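Local structure of uncharacterized protein (Sulfolobus solfataricus P2, 2QS7) at residues K8-S16 / R135-I144; L22-A33 / Y84-A94. The protein is of unknown function but belongs to the DsrE/DsrF-like family and is a putative oxidoreductase. One frame throughout, in Å; residues are numbered along the deposited sequence. Where two conformers were deposited one is given.

Contact 1: K8-S16 / R135-I144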
# COMPACT_ATOMS: atom_id res chain seq x y z
N LYS A 8 14.40 2.18 -17.15
CA LYS A 8 13.40 2.43 -16.13
C LYS A 8 13.14 1.16 -15.34
O LYS A 8 13.15 0.06 -15.88
CB LYS A 8 12.10 2.91 -16.76
CG LYS A 8 12.22 4.26 -17.52
CD LYS A 8 10.81 4.78 -17.87
CE LYS A 8 10.82 6.21 -18.36
NZ LYS A 8 11.84 6.47 -19.40
N LYS A 9 12.83 1.31 -14.07
CA LYS A 9 12.64 0.15 -13.21
C LYS A 9 11.47 0.32 -12.29
O LYS A 9 11.24 1.41 -11.77
CB LYS A 9 13.94 -0.00 -12.38
CG LYS A 9 13.97 -1.15 -11.42
CD LYS A 9 15.44 -1.39 -10.90
CE LYS A 9 16.00 -0.25 -10.12
NZ LYS A 9 17.28 -0.61 -9.43
N LEU A 10 10.74 -0.76 -12.12
CA LEU A 10 9.62 -0.86 -11.21
C LEU A 10 9.83 -2.08 -10.31
O LEU A 10 10.06 -3.18 -10.78
CB LEU A 10 8.33 -1.07 -11.98
CG LEU A 10 7.05 -1.28 -11.16
CD1 LEU A 10 6.72 -0.06 -10.31
CD2 LEU A 10 5.88 -1.62 -12.13
N SER A 11 9.72 -1.88 -9.00
CA SER A 11 9.82 -2.96 -8.05
C SER A 11 8.58 -2.95 -7.18
O SER A 11 8.12 -1.91 -6.72
CB SER A 11 11.10 -2.82 -7.21
OG SER A 11 12.30 -2.76 -8.04
N ILE A 12 8.04 -4.13 -6.94
CA ILE A 12 6.80 -4.24 -6.16
C ILE A 12 6.93 -5.30 -5.10
O ILE A 12 7.35 -6.42 -5.40
CB ILE A 12 5.60 -4.65 -7.06
CG1 ILE A 12 5.46 -3.69 -8.25
CG2 ILE A 12 4.29 -4.74 -6.22
CD1 ILE A 12 4.28 -4.10 -9.18
N ILE A 13 6.56 -4.92 -3.87
CA ILE A 13 6.47 -5.86 -2.75
C ILE A 13 5.03 -6.32 -2.78
O ILE A 13 4.08 -5.53 -2.55
CB ILE A 13 6.80 -5.27 -1.38
CG1 ILE A 13 8.23 -4.77 -1.35
CG2 ILE A 13 6.57 -6.31 -0.24
CD1 ILE A 13 8.60 -4.00 -0.04
N VAL A 14 4.85 -7.57 -3.15
CA VAL A 14 3.50 -8.16 -3.27
C VAL A 14 3.21 -8.81 -1.96
O VAL A 14 3.53 -9.98 -1.72
CB VAL A 14 3.40 -9.18 -4.43
CG1 VAL A 14 1.95 -9.68 -4.59
CG2 VAL A 14 3.93 -8.57 -5.75
N PHE A 15 2.63 -8.01 -1.06
CA PHE A 15 2.26 -8.47 0.28
C PHE A 15 0.89 -9.12 0.33
O PHE A 15 0.65 -10.12 1.07
CB PHE A 15 2.26 -7.25 1.21
CG PHE A 15 1.69 -7.50 2.55
CD1 PHE A 15 2.47 -7.97 3.58
CD2 PHE A 15 0.35 -7.27 2.81
CE1 PHE A 15 1.93 -8.19 4.81
CE2 PHE A 15 -0.16 -7.48 4.03
CZ PHE A 15 0.61 -7.95 5.03
N SER A 16 -0.04 -8.51 -0.42
CA SER A 16 -1.45 -8.96 -0.42
C SER A 16 -1.67 -10.23 -1.22
O SER A 16 -0.89 -10.57 -2.11
CB SER A 16 -2.35 -7.84 -0.92
OG SER A 16 -2.16 -6.67 -0.14
N ARG A 135 17.88 -4.18 -5.03
CA ARG A 135 17.32 -4.22 -6.39
C ARG A 135 16.41 -3.11 -6.72
O ARG A 135 16.45 -2.61 -7.83
CB ARG A 135 16.56 -5.55 -6.64
CG ARG A 135 17.30 -6.43 -7.50
CD ARG A 135 16.51 -7.47 -8.06
NE ARG A 135 16.84 -7.56 -9.47
CZ ARG A 135 17.81 -8.28 -10.00
NH1 ARG A 135 18.62 -9.02 -9.28
NH2 ARG A 135 17.94 -8.26 -11.31
N ALA A 136 15.61 -2.66 -5.76
CA ALA A 136 14.68 -1.56 -5.99
C ALA A 136 15.27 -0.18 -6.08
O ALA A 136 14.64 0.75 -6.61
CB ALA A 136 13.66 -1.52 -4.90
N GLU A 137 16.43 -0.01 -5.49
CA GLU A 137 17.05 1.28 -5.38
C GLU A 137 17.16 1.99 -6.71
O GLU A 137 17.59 1.41 -7.66
CB GLU A 137 18.47 1.09 -4.81
CG GLU A 137 19.12 2.35 -4.24
CD GLU A 137 20.62 2.08 -3.85
OE1 GLU A 137 20.99 0.89 -3.60
OE2 GLU A 137 21.42 3.05 -3.82
N GLY A 138 16.71 3.24 -6.75
CA GLY A 138 16.79 4.05 -7.94
C GLY A 138 15.59 3.96 -8.86
O GLY A 138 15.51 4.74 -9.79
N GLY A 139 14.65 3.05 -8.62
CA GLY A 139 13.46 2.99 -9.48
C GLY A 139 12.20 3.32 -8.69
O GLY A 139 12.27 3.71 -7.53
N THR A 140 11.05 3.12 -9.31
CA THR A 140 9.79 3.29 -8.63
C THR A 140 9.55 2.04 -7.85
O THR A 140 9.76 0.93 -8.36
CB THR A 140 8.71 3.52 -9.68
OG1 THR A 140 8.99 4.79 -10.27
CG2 THR A 140 7.35 3.52 -9.06
N THR A 141 9.12 2.19 -6.60
CA THR A 141 8.86 1.03 -5.70
C THR A 141 7.54 1.17 -5.01
O THR A 141 7.22 2.27 -4.56
CB THR A 141 9.97 0.86 -4.62
OG1 THR A 141 11.26 0.82 -5.25
CG2 THR A 141 9.77 -0.42 -3.85
N LEU A 142 6.77 0.09 -5.03
CA LEU A 142 5.39 0.04 -4.48
C LEU A 142 5.23 -1.12 -3.54
O LEU A 142 5.88 -2.15 -3.72
CB LEU A 142 4.37 -0.18 -5.60
CG LEU A 142 4.40 0.82 -6.77
CD1 LEU A 142 3.46 0.32 -7.84
CD2 LEU A 142 4.07 2.25 -6.34
N PHE A 143 4.38 -0.93 -2.53
CA PHE A 143 3.98 -1.97 -1.59
C PHE A 143 2.48 -2.16 -1.81
O PHE A 143 1.68 -1.21 -1.63
CB PHE A 143 4.27 -1.53 -0.15
CG PHE A 143 3.97 -2.59 0.88
CD1 PHE A 143 2.65 -2.81 1.32
CD2 PHE A 143 4.98 -3.34 1.42
CE1 PHE A 143 2.40 -3.76 2.27
CE2 PHE A 143 4.73 -4.30 2.36
CZ PHE A 143 3.47 -4.52 2.79
N ILE A 144 2.13 -3.37 -2.25
CA ILE A 144 0.78 -3.76 -2.59
C ILE A 144 0.28 -4.91 -1.70
O ILE A 144 0.89 -6.00 -1.66
CB ILE A 144 0.68 -4.18 -4.08
CG1 ILE A 144 1.18 -3.02 -4.96
CG2 ILE A 144 -0.79 -4.59 -4.43
CD1 ILE A 144 0.93 -3.15 -6.42
OXT ILE A 144 -0.75 -4.79 -1.02
O HOH W 1 12.56 -0.09 -8.25

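Contact 2: L22-A33 / Y84-A94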
# COMPACT_ATOMS: atom_id res chain seq x y z
N LEU A 22 -3.99 -8.79 -6.54
CA LEU A 22 -3.10 -9.52 -7.42
C LEU A 22 -3.30 -9.08 -8.87
O LEU A 22 -2.34 -9.07 -9.62
CB LEU A 22 -3.29 -11.04 -7.26
CG LEU A 22 -2.82 -11.64 -5.93
CD1 LEU A 22 -3.38 -13.06 -5.72
CD2 LEU A 22 -1.29 -11.61 -5.83
N MSE A 23 -4.53 -8.71 -9.26
CA MSE A 23 -4.76 -8.23 -10.64
C MSE A 23 -3.92 -7.01 -11.01
O MSE A 23 -3.27 -7.02 -12.04
CB MSE A 23 -6.24 -7.96 -10.90
CG MSE A 23 -7.10 -9.21 -11.20
SE MSE A 23 -6.47 -10.25 -12.74
CE MSE A 23 -5.89 -8.82 -13.99
N PRO A 24 -3.96 -5.94 -10.19
CA PRO A 24 -3.07 -4.79 -10.38
C PRO A 24 -1.61 -5.20 -10.52
O PRO A 24 -0.86 -4.60 -11.31
CB PRO A 24 -3.25 -4.00 -9.09
CG PRO A 24 -4.50 -4.37 -8.55
CD PRO A 24 -4.90 -5.71 -9.09
N VAL A 25 -1.15 -6.15 -9.70
CA VAL A 25 0.25 -6.64 -9.81
C VAL A 25 0.49 -7.16 -11.23
O VAL A 25 1.45 -6.79 -11.86
CB VAL A 25 0.57 -7.75 -8.79
CG1 VAL A 25 1.91 -8.46 -9.14
CG2 VAL A 25 0.59 -7.15 -7.37
N GLY A 26 -0.43 -7.98 -11.73
CA GLY A 26 -0.33 -8.49 -13.09
C GLY A 26 -0.35 -7.39 -14.17
O GLY A 26 0.42 -7.43 -15.13
N ILE A 27 -1.25 -6.43 -14.00
CA ILE A 27 -1.44 -5.36 -14.98
C ILE A 27 -0.24 -4.41 -14.95
O ILE A 27 0.24 -3.99 -15.98
CB ILE A 27 -2.78 -4.61 -14.72
CG1 ILE A 27 -3.97 -5.53 -14.99
CG2 ILE A 27 -2.88 -3.37 -15.60
CD1 ILE A 27 -5.25 -5.01 -14.41
N LEU A 28 0.23 -4.06 -13.77
CA LEU A 28 1.42 -3.22 -13.67
C LEU A 28 2.61 -3.91 -14.30
O LEU A 28 3.39 -3.31 -15.02
CB LEU A 28 1.76 -2.92 -12.22
CG LEU A 28 0.98 -1.80 -11.57
CD1 LEU A 28 0.96 -2.02 -10.07
CD2 LEU A 28 1.63 -0.46 -11.95
N THR A 29 2.80 -5.19 -13.96
CA THR A 29 3.95 -5.92 -14.47
C THR A 29 3.93 -5.99 -15.97
O THR A 29 4.93 -5.74 -16.63
CB THR A 29 4.00 -7.32 -13.88
OG1 THR A 29 4.10 -7.20 -12.46
CG2 THR A 29 5.20 -8.08 -14.42
N SER A 30 2.77 -6.34 -16.51
CA SER A 30 2.57 -6.53 -17.94
C SER A 30 2.78 -5.23 -18.70
O SER A 30 3.49 -5.19 -19.70
CB SER A 30 1.15 -7.04 -18.18
OG SER A 30 0.98 -7.52 -19.50
N GLY A 31 2.16 -4.18 -18.19
CA GLY A 31 2.25 -2.85 -18.82
C GLY A 31 3.65 -2.28 -18.75
O GLY A 31 4.16 -1.80 -19.72
N ALA A 32 4.30 -2.37 -17.59
CA ALA A 32 5.66 -1.86 -17.44
C ALA A 32 6.65 -2.63 -18.32
O ALA A 32 7.48 -2.01 -19.00
CB ALA A 32 6.06 -1.90 -15.93
N ALA A 33 6.56 -3.96 -18.31
CA ALA A 33 7.46 -4.79 -19.12
C ALA A 33 7.29 -4.45 -20.60
O ALA A 33 8.28 -4.30 -21.30
CB ALA A 33 7.21 -6.29 -18.84
N TYR A 84 -10.09 -11.93 -19.90
CA TYR A 84 -8.92 -11.24 -19.42
C TYR A 84 -8.02 -12.28 -18.74
O TYR A 84 -8.51 -13.08 -17.95
CB TYR A 84 -9.34 -10.11 -18.48
CG TYR A 84 -8.34 -8.99 -18.50
CD1 TYR A 84 -8.41 -8.01 -19.49
CD2 TYR A 84 -7.30 -8.94 -17.58
CE1 TYR A 84 -7.46 -6.98 -19.55
CE2 TYR A 84 -6.35 -7.92 -17.63
CZ TYR A 84 -6.44 -6.95 -18.61
OH TYR A 84 -5.50 -5.94 -18.65
N PRO A 85 -6.71 -12.31 -19.07
CA PRO A 85 -5.81 -13.30 -18.44
C PRO A 85 -5.74 -13.20 -16.93
O PRO A 85 -5.99 -12.12 -16.38
CB PRO A 85 -4.43 -12.98 -19.02
CG PRO A 85 -4.64 -12.05 -20.16
CD PRO A 85 -6.02 -11.46 -20.06
N MSE A 86 -5.41 -14.32 -16.26
CA MSE A 86 -5.24 -14.34 -14.81
C MSE A 86 -3.96 -13.58 -14.48
O MSE A 86 -3.05 -13.48 -15.31
CB MSE A 86 -5.16 -15.80 -14.30
CG MSE A 86 -6.36 -16.68 -14.74
SE MSE A 86 -6.33 -18.62 -14.21
CE MSE A 86 -7.02 -18.53 -12.40
N TRP A 87 -3.89 -13.05 -13.26
CA TRP A 87 -2.75 -12.27 -12.86
C TRP A 87 -1.41 -12.96 -13.08
O TRP A 87 -0.44 -12.31 -13.52
CB TRP A 87 -2.91 -11.86 -11.40
CG TRP A 87 -2.70 -12.95 -10.43
CD1 TRP A 87 -3.63 -13.79 -9.91
CD2 TRP A 87 -1.45 -13.32 -9.85
NE1 TRP A 87 -3.04 -14.66 -9.03
CE2 TRP A 87 -1.70 -14.39 -8.98
CE3 TRP A 87 -0.15 -12.82 -9.95
CZ2 TRP A 87 -0.70 -15.00 -8.23
CZ3 TRP A 87 0.85 -13.44 -9.21
CH2 TRP A 87 0.57 -14.53 -8.36
N HIS A 88 -1.32 -14.24 -12.76
CA HIS A 88 -0.06 -14.95 -12.91
C HIS A 88 0.32 -15.19 -14.36
O HIS A 88 1.50 -15.29 -14.66
CB HIS A 88 -0.03 -16.26 -12.13
CG HIS A 88 -1.16 -17.17 -12.43
ND1 HIS A 88 -1.15 -18.03 -13.51
CD2 HIS A 88 -2.34 -17.36 -11.79
CE1 HIS A 88 -2.29 -18.71 -13.52
NE2 HIS A 88 -3.03 -18.32 -12.49
N GLN A 89 -0.66 -15.30 -15.24
CA GLN A 89 -0.41 -15.44 -16.66
C GLN A 89 0.17 -14.14 -17.19
O GLN A 89 1.06 -14.16 -18.01
CB GLN A 89 -1.69 -15.78 -17.41
CG GLN A 89 -2.25 -17.14 -17.00
CD GLN A 89 -3.56 -17.47 -17.68
OE1 GLN A 89 -4.35 -16.59 -18.04
NE2 GLN A 89 -3.80 -18.76 -17.85
N LEU A 90 -0.34 -13.02 -16.70
CA LEU A 90 0.20 -11.72 -17.08
C LEU A 90 1.66 -11.60 -16.64
O LEU A 90 2.49 -11.06 -17.38
CB LEU A 90 -0.63 -10.57 -16.51
CG LEU A 90 -2.06 -10.34 -17.04
CD1 LEU A 90 -2.76 -9.27 -16.22
CD2 LEU A 90 -2.08 -9.97 -18.52
N VAL A 91 1.98 -12.12 -15.46
CA VAL A 91 3.37 -12.06 -15.00
C VAL A 91 4.28 -12.96 -15.87
O VAL A 91 5.34 -12.50 -16.36
CB VAL A 91 3.50 -12.38 -13.51
CG1 VAL A 91 4.98 -12.39 -13.09
CG2 VAL A 91 2.72 -11.33 -12.72
N GLN A 92 3.84 -14.19 -16.12
CA GLN A 92 4.64 -15.10 -16.90
C GLN A 92 4.84 -14.59 -18.32
O GLN A 92 5.93 -14.70 -18.87
CB GLN A 92 4.03 -16.52 -16.90
CG GLN A 92 4.79 -17.54 -17.75
CD GLN A 92 6.31 -17.59 -17.52
OE1 GLN A 92 7.10 -17.46 -18.47
NE2 GLN A 92 6.72 -17.75 -16.26
N GLN A 93 3.79 -14.03 -18.91
CA GLN A 93 3.90 -13.47 -20.27
C GLN A 93 4.86 -12.29 -20.25
O GLN A 93 5.63 -12.11 -21.18
CB GLN A 93 2.55 -13.02 -20.82
N ALA A 94 4.82 -11.50 -19.18
CA ALA A 94 5.72 -10.35 -19.06
C ALA A 94 7.17 -10.83 -19.02
O ALA A 94 8.03 -10.20 -19.65
CB ALA A 94 5.40 -9.53 -17.84

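Contact 1: K8-S16 / R135-I144
Ser-11 and Ile-13 of strand 9-14 bond through their backbones to residues 140-144. Each uses both its N-H and its C=O, bonding to the two residues that flank its partner, as in a regular parallel pair. Ser-11 N meets Thr-140 O at 2.9 Å, and Leu-142 N meets Ser-11 O at 2.9 Å. Ile-13 N then donates to Leu-142 O. The bond from Ile-144 N to Ile-13 O is nearly straight at 174°.

Beyond it, the C-terminal carboxylate of Ile-144 is gripped by the turn after strand 9-14. Its O accepts from both Phe-15 N and Ser-16 N. The Ser-16 N-H lies in the carbonyl plane, on a lone pair. The other oxygen, Ile-144 OXT, takes a short bond from Ser-16 OG at 2.5 Å.

At the other end, Lys-9 closes the contact. Its chain turns about the CG-CD bond (chi3 64°), which brings NZ to the end of helix 129-136. There NZ donates to Arg-135 O and Glu-137 O, each at 2.7 Å. Nearby, a water accepts from Ser-11 OG and donates to Ala-136 O and Thr-140 O. Ser-11 OG also bonds to Asn-40.

The side chains pack by sheet face. On one, Ile-12 CG2 touches Ile-144 CD1 at 3.7 Å, and the CD1 methyls of Leu-10 and Leu-142 meet. On the other, the Phe-143 ring touches Ile-13 CG2 and reaches Phe-15 CB with CZ. The two phenylalanine planes lie 31° apart. Phe-143 also packs on Phe-143 of the third subunit.

Strand 140-143 is thus fixed as an edge strand of the chain's parallel sheet. The lysine ammonium probably stabilises the carbonyls at the helix end, while three donors hold the C-terminal carboxylate and probably offset its charge.

Contact 2: L22-A33 / Y84-A94
Leu-22 lies over one face of the Trp-87 indole in a CH-pi contact. Its CB stands 3.8 Å from the centroid of the five-membered ring, 9° off the normal. Leu-22 CD1 reaches Trp-87 NE1 at 3.7 Å over the same face. Trp-87 holds CG between its backbone N and carbonyl carbon (chi1 74°), and the ring is backed on its opposite face by His-88 CB.

The remaining side-chain packing is mostly apolar. Leu-90 is a knob in a hole formed by Met-23, Gly-26, Ile-27 and Ser-30, with CD1 3.7 Å from Gly-26 C. Met-23, a selenomethionine, bends at chi2 and chi3, so that CE meets both Leu-90 CD1 and the Tyr-84 ring. At the far end, Ala-94 CB touches Thr-29 CG2 at 3.7 Å and Ala-33 CB at 3.8 Å.

Two side-chain hydrogen bonds stay inside the segments. Thr-29 OG1 donates to Val-25 O, and Gln-89 OE1 accepts from Met-86 N.

The axes of helix segments 22-33 and 87-94 approach to 7.9 Å and run nearly parallel, 20° apart. Gly-26, facing Trp-87 O and Leu-90, and the touching Ala-33 and Ala-94 allow this closeness. Apolar contact and ring packing join the two helices on one side of the sheet.

Overall arrangement
The contact centres are 15 Å apart in one alpha/beta domain built on a parallel sheet. Contact 1 pairs strand 9-14 with edge strand 140-143. Contact 2 joins helices 19-34 and 87-97, which pack against that sheet. Strand 9-14 leads through a short loop into helix 19-34, so the two contacts are joined by this strand-loop-helix connection. Along the chain, contact 2 is nested inside the loop closed by contact 1. They meet where Leu-10 packs on Ala-32, Val-14 on Val-25 and Ile-144 on Leu-28. Strand 9-14 and the C-terminal residue thus pack on helix 19-34. Both contacts also touch the second subunit, which ties this core to the trimeric assembly.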